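PDB 2WNW: activated BY transcription factor SSRB from Salmonella enterica, which belongs to glycosyl hydrolase family 30, pairing a TIM-barrel domain with a beta-sandwich domain. Local coordinates for residues N187-A199 and M230-K242. Sequence-based numbering, arbitrary orientation.
Sequences NVQALSVQNEPVA and MDEMEIYIWDHDK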
ATOM      1  N   ASN A 187     -15.919 -31.346  11.565  1.00 22.91           N
ATOM      2  CA  ASN A 187     -14.810 -30.921  12.408  1.00 23.80           C
ATOM      3  C   ASN A 187     -14.537 -29.436  12.233  1.00 23.88           C
ATOM      4  O   ASN A 187     -14.482 -28.928  11.113  1.00 24.72           O
ATOM      5  CB  ASN A 187     -13.552 -31.723  12.074  1.00 25.28           C
ATOM      6  CG  ASN A 187     -13.744 -33.214  12.282  1.00 29.33           C
ATOM      7  OD1 ASN A 187     -14.114 -33.656  13.368  1.00 32.64           O
ATOM      8  ND2 ASN A 187     -13.490 -33.995  11.240  1.00 32.45           N
ATOM      9  N   VAL A 188     -14.375 -28.745  13.353  1.00 22.76           N
ATOM     10  CA  VAL A 188     -14.103 -27.316  13.347  1.00 21.67           C
ATOM     11  C   VAL A 188     -12.624 -27.116  13.652  1.00 22.35           C
ATOM     12  O   VAL A 188     -12.071 -27.782  14.530  1.00 21.85           O
ATOM     13  CB  VAL A 188     -14.971 -26.601  14.408  1.00 21.75           C
ATOM     14  CG1 VAL A 188     -14.649 -25.108  14.453  1.00 21.36           C
ATOM     15  CG2 VAL A 188     -16.441 -26.818  14.087  1.00 20.81           C
ATOM     16  N   GLN A 189     -11.978 -26.214  12.921  1.00 20.70           N
ATOM     17  CA  GLN A 189     -10.561 -25.966  13.131  1.00 21.15           C
ATOM     18  C   GLN A 189     -10.262 -24.567  13.646  1.00 19.84           C
ATOM     19  O   GLN A 189      -9.126 -24.269  14.012  1.00 18.05           O
ATOM     20  CB  GLN A 189      -9.782 -26.204  11.837  1.00 23.70           C
ATOM     21  CG  GLN A 189      -9.949 -27.597  11.257  1.00 28.92           C
ATOM     22  CD  GLN A 189      -9.066 -27.826  10.045  1.00 32.87           C
ATOM     23  OE1 GLN A 189      -9.342 -28.695   9.219  1.00 37.40           O
ATOM     24  NE2 GLN A 189      -7.991 -27.053   9.940  1.00 34.60           N
ATOM     25  N   ALA A 190     -11.273 -23.707  13.678  1.00 18.85           N
ATOM     26  CA  ALA A 190     -11.064 -22.346  14.155  1.00 18.25           C
ATOM     27  C   ALA A 190     -12.296 -21.769  14.837  1.00 17.74           C
ATOM     28  O   ALA A 190     -13.428 -22.151  14.536  1.00 17.82           O
ATOM     29  CB  ALA A 190     -10.653 -21.446  12.997  1.00 19.01           C
ATOM     30  N   LEU A 191     -12.051 -20.840  15.756  1.00 16.50           N
ATOM     31  CA  LEU A 191     -13.106 -20.163  16.494  1.00 16.37           C
ATOM     32  C   LEU A 191     -12.746 -18.695  16.655  1.00 16.91           C
ATOM     33  O   LEU A 191     -11.582 -18.316  16.539  1.00 17.70           O
ATOM     34  CB  LEU A 191     -13.225 -20.735  17.910  1.00 17.62           C
ATOM     35  CG  LEU A 191     -13.546 -22.205  18.156  1.00 18.37           C
ATOM     36  CD1 LEU A 191     -13.277 -22.536  19.622  1.00 18.28           C
ATOM     37  CD2 LEU A 191     -14.992 -22.473  17.791  1.00 16.21           C
ATOM     38  N   SER A 192     -13.756 -17.870  16.898  1.00 16.08           N
ATOM     39  CA  SER A 192     -13.504 -16.478  17.229  1.00 15.98           C
ATOM     40  C   SER A 192     -14.272 -16.417  18.548  1.00 16.80           C
ATOM     41  O   SER A 192     -15.215 -17.189  18.752  1.00 16.25           O
ATOM     42  CB  SER A 192     -14.064 -15.502  16.184  1.00 17.46           C
ATOM     43  OG  SER A 192     -15.472 -15.395  16.224  1.00 17.84           O
ATOM     44  N   VAL A 193     -13.854 -15.556  19.466  1.00 16.75           N
ATOM     45  CA  VAL A 193     -14.525 -15.455  20.757  1.00 16.84           C
ATOM     46  C   VAL A 193     -15.922 -14.871  20.637  1.00 16.87           C
ATOM     47  O   VAL A 193     -16.863 -15.353  21.266  1.00 18.83           O
ATOM     48  CB  VAL A 193     -13.716 -14.574  21.737  1.00 16.90           C
ATOM     49  CG1 VAL A 193     -14.562 -14.242  22.964  1.00 19.57           C
ATOM     50  CG2 VAL A 193     -12.451 -15.304  22.157  1.00 19.54           C
ATOM     51  N   GLN A 194     -16.050 -13.836  19.818  1.00 16.80           N
ATOM     52  CA  GLN A 194     -17.324 -13.156  19.640  1.00 16.74           C
ATOM     53  C   GLN A 194     -17.317 -12.301  18.382  1.00 16.19           C
ATOM     54  O   GLN A 194     -16.329 -11.631  18.076  1.00 16.18           O
ATOM     55  CB  GLN A 194     -17.590 -12.267  20.859  1.00 16.12           C
ATOM     56  CG  GLN A 194     -18.704 -11.247  20.696  1.00 16.45           C
ATOM     57  CD  GLN A 194     -20.077 -11.883  20.639  1.00 16.68           C
ATOM     58  OE1 GLN A 194     -20.370 -12.813  21.384  1.00 16.20           O
ATOM     59  NE2 GLN A 194     -20.938 -11.364  19.771  1.00 16.43           N
ATOM     60  N   ASN A 195     -18.427 -12.334  17.654  1.00 16.61           N
ATOM     61  CA  ASN A 195     -18.570 -11.536  16.448  1.00 15.96           C
ATOM     62  C   ASN A 195     -18.751 -10.080  16.892  1.00 17.31           C
ATOM     63  O   ASN A 195     -19.615  -9.787  17.725  1.00 16.16           O
ATOM     64  CB  ASN A 195     -19.809 -11.989  15.666  1.00 16.62           C
ATOM     65  CG  ASN A 195     -20.092 -11.115  14.452  1.00 16.88           C
ATOM     66  OD1 ASN A 195     -19.324 -11.098  13.490  1.00 16.89           O
ATOM     67  ND2 ASN A 195     -21.195 -10.379  14.499  1.00 14.69           N
ATOM     68  N   GLU A 196     -17.918  -9.184  16.366  1.00 16.16           N
ATOM     69  CA  GLU A 196     -18.015  -7.754  16.677  1.00 16.58           C
ATOM     70  C   GLU A 196     -18.252  -7.468  18.164  1.00 17.40           C
ATOM     71  O   GLU A 196     -19.276  -6.888  18.539  1.00 16.50           O
ATOM     72  CB  GLU A 196     -19.151  -7.138  15.853  1.00 17.78           C
ATOM     73  CG  GLU A 196     -19.011  -7.337  14.351  1.00 21.38           C
ATOM     74  CD  GLU A 196     -20.088  -6.616  13.560  1.00 21.42           C
ATOM     75  OE1 GLU A 196     -20.341  -5.428  13.840  1.00 21.93           O
ATOM     76  OE2 GLU A 196     -20.674  -7.228  12.647  1.00 24.55           O
ATOM     77  N   PRO A 197     -17.285  -7.834  19.022  1.00 17.54           N
ATOM     78  CA  PRO A 197     -17.347  -7.649  20.476  1.00 16.61           C
ATOM     79  C   PRO A 197     -17.520  -6.233  21.015  1.00 16.83           C
ATOM     80  O   PRO A 197     -17.740  -6.055  22.211  1.00 16.93           O
ATOM     81  CB  PRO A 197     -16.048  -8.288  20.958  1.00 16.69           C
ATOM     82  CG  PRO A 197     -15.105  -8.044  19.806  1.00 16.10           C
ATOM     83  CD  PRO A 197     -15.973  -8.372  18.619  1.00 15.94           C
ATOM     84  N   VAL A 198     -17.419  -5.227  20.156  1.00 17.16           N
ATOM     85  CA  VAL A 198     -17.580  -3.854  20.620  1.00 17.75           C
ATOM     86  C   VAL A 198     -18.815  -3.199  20.016  1.00 18.67           C
ATOM     87  O   VAL A 198     -19.040  -2.003  20.202  1.00 18.90           O
ATOM     88  CB  VAL A 198     -16.344  -2.983  20.265  1.00 17.70           C
ATOM     89  CG1 VAL A 198     -15.093  -3.570  20.899  1.00 15.90           C
ATOM     90  CG2 VAL A 198     -16.186  -2.888  18.752  1.00 17.94           C
ATOM     91  N   ALA A 199     -19.627  -3.980  19.312  1.00 18.44           N
ATOM     92  CA  ALA A 199     -20.804  -3.414  18.667  1.00 20.31           C
ATOM     93  C   ALA A 199     -22.163  -3.938  19.108  1.00 20.32           C
ATOM     94  O   ALA A 199     -22.432  -5.141  19.078  1.00 20.95           O
ATOM     95  CB  ALA A 199     -20.676  -3.560  17.153  1.00 21.19           C
ATOM     96  N   MET A 230      -8.448 -31.048  21.753  1.00 28.46           N
ATOM     97  CA  MET A 230      -8.649 -30.143  20.622  1.00 28.52           C
ATOM     98  C   MET A 230      -7.611 -29.024  20.687  1.00 29.25           C
ATOM     99  O   MET A 230      -7.914 -27.860  20.424  1.00 28.73           O
ATOM    100  CB  MET A 230     -10.059 -29.548  20.675  1.00 27.59           C
ATOM    101  CG  MET A 230     -11.173 -30.589  20.708  1.00 28.80           C
ATOM    102  SD  MET A 230     -12.818 -29.850  20.858  1.00 28.84           S
ATOM    103  CE  MET A 230     -13.859 -31.248  20.426  1.00 28.85           C
ATOM    104  N   ASP A 231      -6.387 -29.402  21.035  1.00 30.05           N
ATOM    105  CA  ASP A 231      -5.264 -28.479  21.178  1.00 31.77           C
ATOM    106  C   ASP A 231      -4.948 -27.632  19.948  1.00 30.98           C
ATOM    107  O   ASP A 231      -4.634 -26.447  20.070  1.00 30.39           O
ATOM    108  CB  ASP A 231      -4.010 -29.269  21.559  1.00 35.73           C
ATOM    109  CG  ASP A 231      -4.198 -30.087  22.820  1.00 40.24           C
ATOM    110  OD1 ASP A 231      -3.840 -29.593  23.911  1.00 42.77           O
ATOM    111  OD2 ASP A 231      -4.718 -31.221  22.718  1.00 41.83           O
ATOM    112  N   GLU A 232      -5.029 -28.243  18.770  1.00 29.28           N
ATOM    113  CA  GLU A 232      -4.707 -27.562  17.520  1.00 29.39           C
ATOM    114  C   GLU A 232      -5.722 -26.532  17.031  1.00 26.25           C
ATOM    115  O   GLU A 232      -5.526 -25.914  15.987  1.00 25.50           O
ATOM    116  CB  GLU A 232      -4.457 -28.605  16.429  1.00 32.50           C
ATOM    117  CG  GLU A 232      -3.292 -29.527  16.752  1.00 38.74           C
ATOM    118  CD  GLU A 232      -3.045 -30.566  15.678  1.00 42.67           C
ATOM    119  OE1 GLU A 232      -2.080 -31.347  15.821  1.00 45.71           O
ATOM    120  OE2 GLU A 232      -3.814 -30.603  14.694  1.00 45.64           O
ATOM    121  N   MET A 233      -6.796 -26.345  17.787  1.00 22.82           N
ATOM    122  CA  MET A 233      -7.828 -25.373  17.430  1.00 21.75           C
ATOM    123  C   MET A 233      -7.229 -23.967  17.345  1.00 20.89           C
ATOM    124  O   MET A 233      -6.443 -23.570  18.207  1.00 19.89           O
ATOM    125  CB  MET A 233      -8.927 -25.376  18.495  1.00 21.60           C
ATOM    126  CG  MET A 233     -10.067 -24.404  18.237  1.00 20.00           C
ATOM    127  SD  MET A 233     -11.099 -24.948  16.872  1.00 21.00           S
ATOM    128  CE  MET A 233     -12.142 -26.165  17.700  1.00 22.29           C
ATOM    129  N   GLU A 234      -7.589 -23.213  16.308  1.00 19.85           N
ATOM    130  CA  GLU A 234      -7.090 -21.847  16.191  1.00 17.68           C
ATOM    131  C   GLU A 234      -8.137 -20.937  16.819  1.00 17.41           C
ATOM    132  O   GLU A 234      -9.336 -21.186  16.690  1.00 18.83           O
ATOM    133  CB  GLU A 234      -6.903 -21.425  14.726  1.00 19.52           C
ATOM    134  CG  GLU A 234      -5.893 -22.227  13.920  1.00 20.87           C
ATOM    135  CD  GLU A 234      -5.582 -21.570  12.583  1.00 22.94           C
ATOM    136  OE1 GLU A 234      -6.426 -20.791  12.086  1.00 21.24           O
ATOM    137  OE2 GLU A 234      -4.499 -21.835  12.020  1.00 23.54           O
ATOM    138  N   ILE A 235      -7.688 -19.893  17.507  1.00 16.52           N
ATOM    139  CA  ILE A 235      -8.610 -18.940  18.111  1.00 16.29           C
ATOM    140  C   ILE A 235      -8.273 -17.536  17.622  1.00 15.29           C
ATOM    141  O   ILE A 235      -7.117 -17.102  17.687  1.00 16.10           O
ATOM    142  CB  ILE A 235      -8.545 -18.959  19.652  1.00 16.47           C
ATOM    143  CG1 ILE A 235      -9.007 -20.323  20.181  1.00 18.34           C
ATOM    144  CG2 ILE A 235      -9.438 -17.857  20.220  1.00 16.80           C
ATOM    145  CD1 ILE A 235      -8.967 -20.441  21.705  1.00 17.68           C
ATOM    146  N   TYR A 236      -9.287 -16.840  17.117  1.00 14.94           N
ATOM    147  CA  TYR A 236      -9.129 -15.478  16.614  1.00 15.08           C
ATOM    148  C   TYR A 236      -9.897 -14.504  17.498  1.00 15.92           C
ATOM    149  O   TYR A 236     -10.920 -14.861  18.086  1.00 16.63           O
ATOM    150  CB  TYR A 236      -9.670 -15.371  15.181  1.00 15.29           C
ATOM    151  CG  TYR A 236      -8.856 -16.112  14.148  1.00 16.33           C
ATOM    152  CD1 TYR A 236      -7.882 -15.452  13.396  1.00 16.93           C
ATOM    153  CD2 TYR A 236      -9.035 -17.478  13.945  1.00 16.97           C
ATOM    154  CE1 TYR A 236      -7.102 -16.140  12.466  1.00 17.61           C
ATOM    155  CE2 TYR A 236      -8.263 -18.177  13.022  1.00 17.22           C
ATOM    156  CZ  TYR A 236      -7.300 -17.503  12.289  1.00 18.33           C
ATOM    157  OH  TYR A 236      -6.529 -18.203  11.387  1.00 18.37           O
ATOM    158  N   ILE A 237      -9.390 -13.276  17.596  1.00 15.15           N
ATOM    159  CA  ILE A 237     -10.051 -12.235  18.370  1.00 15.41           C
ATOM    160  C   ILE A 237     -10.373 -11.061  17.439  1.00 16.57           C
ATOM    161  O   ILE A 237     -10.033 -11.096  16.253  1.00 16.60           O
ATOM    162  CB  ILE A 237      -9.179 -11.750  19.559  1.00 16.19           C
ATOM    163  CG1 ILE A 237      -7.816 -11.268  19.062  1.00 14.80           C
ATOM    164  CG2 ILE A 237      -9.013 -12.885  20.574  1.00 17.53           C
ATOM    165  CD1 ILE A 237      -6.965 -10.644  20.159  1.00 15.15           C
ATOM    166  N   TRP A 238     -11.018 -10.036  17.995  1.00 15.71           N
ATOM    167  CA  TRP A 238     -11.463  -8.832  17.286  1.00 16.44           C
ATOM    168  C   TRP A 238     -12.705  -9.174  16.468  1.00 16.19           C
ATOM    169  O   TRP A 238     -13.818  -8.882  16.893  1.00 17.46           O
ATOM    170  CB  TRP A 238     -10.373  -8.243  16.373  1.00 15.71           C
ATOM    171  CG  TRP A 238     -10.782  -6.929  15.711  1.00 16.04           C
ATOM    172  CD1 TRP A 238     -10.696  -6.621  14.381  1.00 16.81           C
ATOM    173  CD2 TRP A 238     -11.332  -5.762  16.354  1.00 17.04           C
ATOM    174  NE1 TRP A 238     -11.157  -5.344  14.156  1.00 16.59           N
ATOM    175  CE2 TRP A 238     -11.550  -4.796  15.345  1.00 16.72           C
ATOM    176  CE3 TRP A 238     -11.658  -5.441  17.680  1.00 18.07           C
ATOM    177  CZ2 TRP A 238     -12.081  -3.529  15.624  1.00 16.62           C
ATOM    178  CZ3 TRP A 238     -12.185  -4.184  17.957  1.00 17.13           C
ATOM    179  CH2 TRP A 238     -12.391  -3.241  16.928  1.00 18.55           C
ATOM    180  N   ASP A 239     -12.517  -9.794  15.305  1.00 16.21           N
ATOM    181  CA  ASP A 239     -13.638 -10.194  14.451  1.00 15.55           C
ATOM    182  C   ASP A 239     -14.555  -8.990  14.221  1.00 16.32           C
ATOM    183  O   ASP A 239     -15.777  -9.080  14.364  1.00 15.86           O
ATOM    184  CB  ASP A 239     -14.418 -11.334  15.126  1.00 16.12           C
ATOM    185  CG  ASP A 239     -15.135 -12.241  14.132  1.00 17.32           C
ATOM    186  OD1 ASP A 239     -15.069 -11.985  12.913  1.00 16.25           O
ATOM    187  OD2 ASP A 239     -15.767 -13.222  14.577  1.00 17.36           O
ATOM    188  N   HIS A 240     -13.950  -7.861  13.866  1.00 15.68           N
ATOM    189  CA  HIS A 240     -14.692  -6.632  13.631  1.00 15.60           C
ATOM    190  C   HIS A 240     -14.006  -5.853  12.506  1.00 16.50           C
ATOM    191  O   HIS A 240     -13.082  -6.363  11.864  1.00 14.85           O
ATOM    192  CB  HIS A 240     -14.752  -5.824  14.934  1.00 14.72           C
ATOM    193  CG  HIS A 240     -15.773  -4.727  14.932  1.00 14.62           C
ATOM    194  ND1 HIS A 240     -17.035  -4.879  14.396  1.00 16.09           N
ATOM    195  CD2 HIS A 240     -15.735  -3.473  15.444  1.00 15.40           C
ATOM    196  CE1 HIS A 240     -17.729  -3.772  14.579  1.00 15.19           C
ATOM    197  NE2 HIS A 240     -16.963  -2.901  15.214  1.00 16.04           N
ATOM    198  N   ASP A 241     -14.438  -4.621  12.265  1.00 15.16           N
ATOM    199  CA  ASP A 241     -13.879  -3.828  11.170  1.00 16.06           C
ATOM    200  C   ASP A 241     -12.399  -3.454  11.275  1.00 15.95           C
ATOM    201  O   ASP A 241     -11.831  -3.399  12.358  1.00 15.39           O
ATOM    202  CB  ASP A 241     -14.746  -2.590  10.969  1.00 16.02           C
ATOM    203  CG  ASP A 241     -16.215  -2.943  10.868  1.00 18.16           C
ATOM    204  OD1 ASP A 241     -16.547  -3.854  10.078  1.00 17.63           O
ATOM    205  OD2 ASP A 241     -17.037  -2.324  11.575  1.00 19.20           O
ATOM    206  N   LYS A 242     -11.789  -3.178  10.127  1.00 15.52           N
ATOM    207  CA  LYS A 242     -10.366  -2.865  10.069  1.00 14.91           C
ATOM    208  C   LYS A 242      -9.877  -1.568  10.715  1.00 14.97           C
ATOM    209  O   LYS A 242      -8.685  -1.432  10.993  1.00 15.79           O
ATOM    210  CB  LYS A 242      -9.900  -2.941   8.609  1.00 15.02           C
ATOM    211  CG  LYS A 242      -9.924  -4.366   8.060  1.00 13.21           C
ATOM    212  CD  LYS A 242      -9.442  -4.438   6.612  1.00 14.30           C
ATOM    213  CE  LYS A 242     -10.557  -4.101   5.638  1.00 12.85           C
ATOM    214  NZ  LYS A 242     -10.047  -4.049   4.235  1.00 11.49           N
TER
HETATM  215  O   HOH W   1      -6.829 -25.743  13.760  1.00 24.91           O
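Met233 and Leu191 cross at about a right angle beside the parallel strands 190-192 and 234-239. Bent at both chi2 (71°) and chi3, the methionine brings its sulfur and methyl against the backbone of 188-190: SD settles 3.4 Å from Ala190 N, CE reaches Val188 O, and Leu191 CG bears on SD. Tyr236 N donates a 2.8 Å hydrogen bond to Leu191 O, one of the rungs that join the strands. On the face carrying Ala190, Ser192 and Tyr236, the methyl of Ala190 abuts the Tyr236 ring edge, CB to CE2 4.0 Å. Farther along, Ser192 OG, also hydrogen-bonded to Ser142 OG, donates to Asp239 OD2 (2.7 Å) on the anti side of the carboxylate, tilted 29° out of its plane; OD2 also forms a salt bridge with Arg87. Past Asp239, the His240 ring fits among Glu196, Val198 and Ala199; Val198 CG2 presses on its CD2 at 3.4 Å, and the Glu196 carboxylate and ring planes are 25° apart. Glu196 OE2 hydrogen-bonds a glycerol, probably from the crystallisation liquor, consistent with a pocket at the barrel's C-terminal mouth. Strands 190-192 and 234-239 are the fourth and fifth of eight, flanked by 138-143 and 264-268; Leu178 of helix 167-183 backs Met233, while helix 210-227, in their connection, packs on Val193 and Ile237.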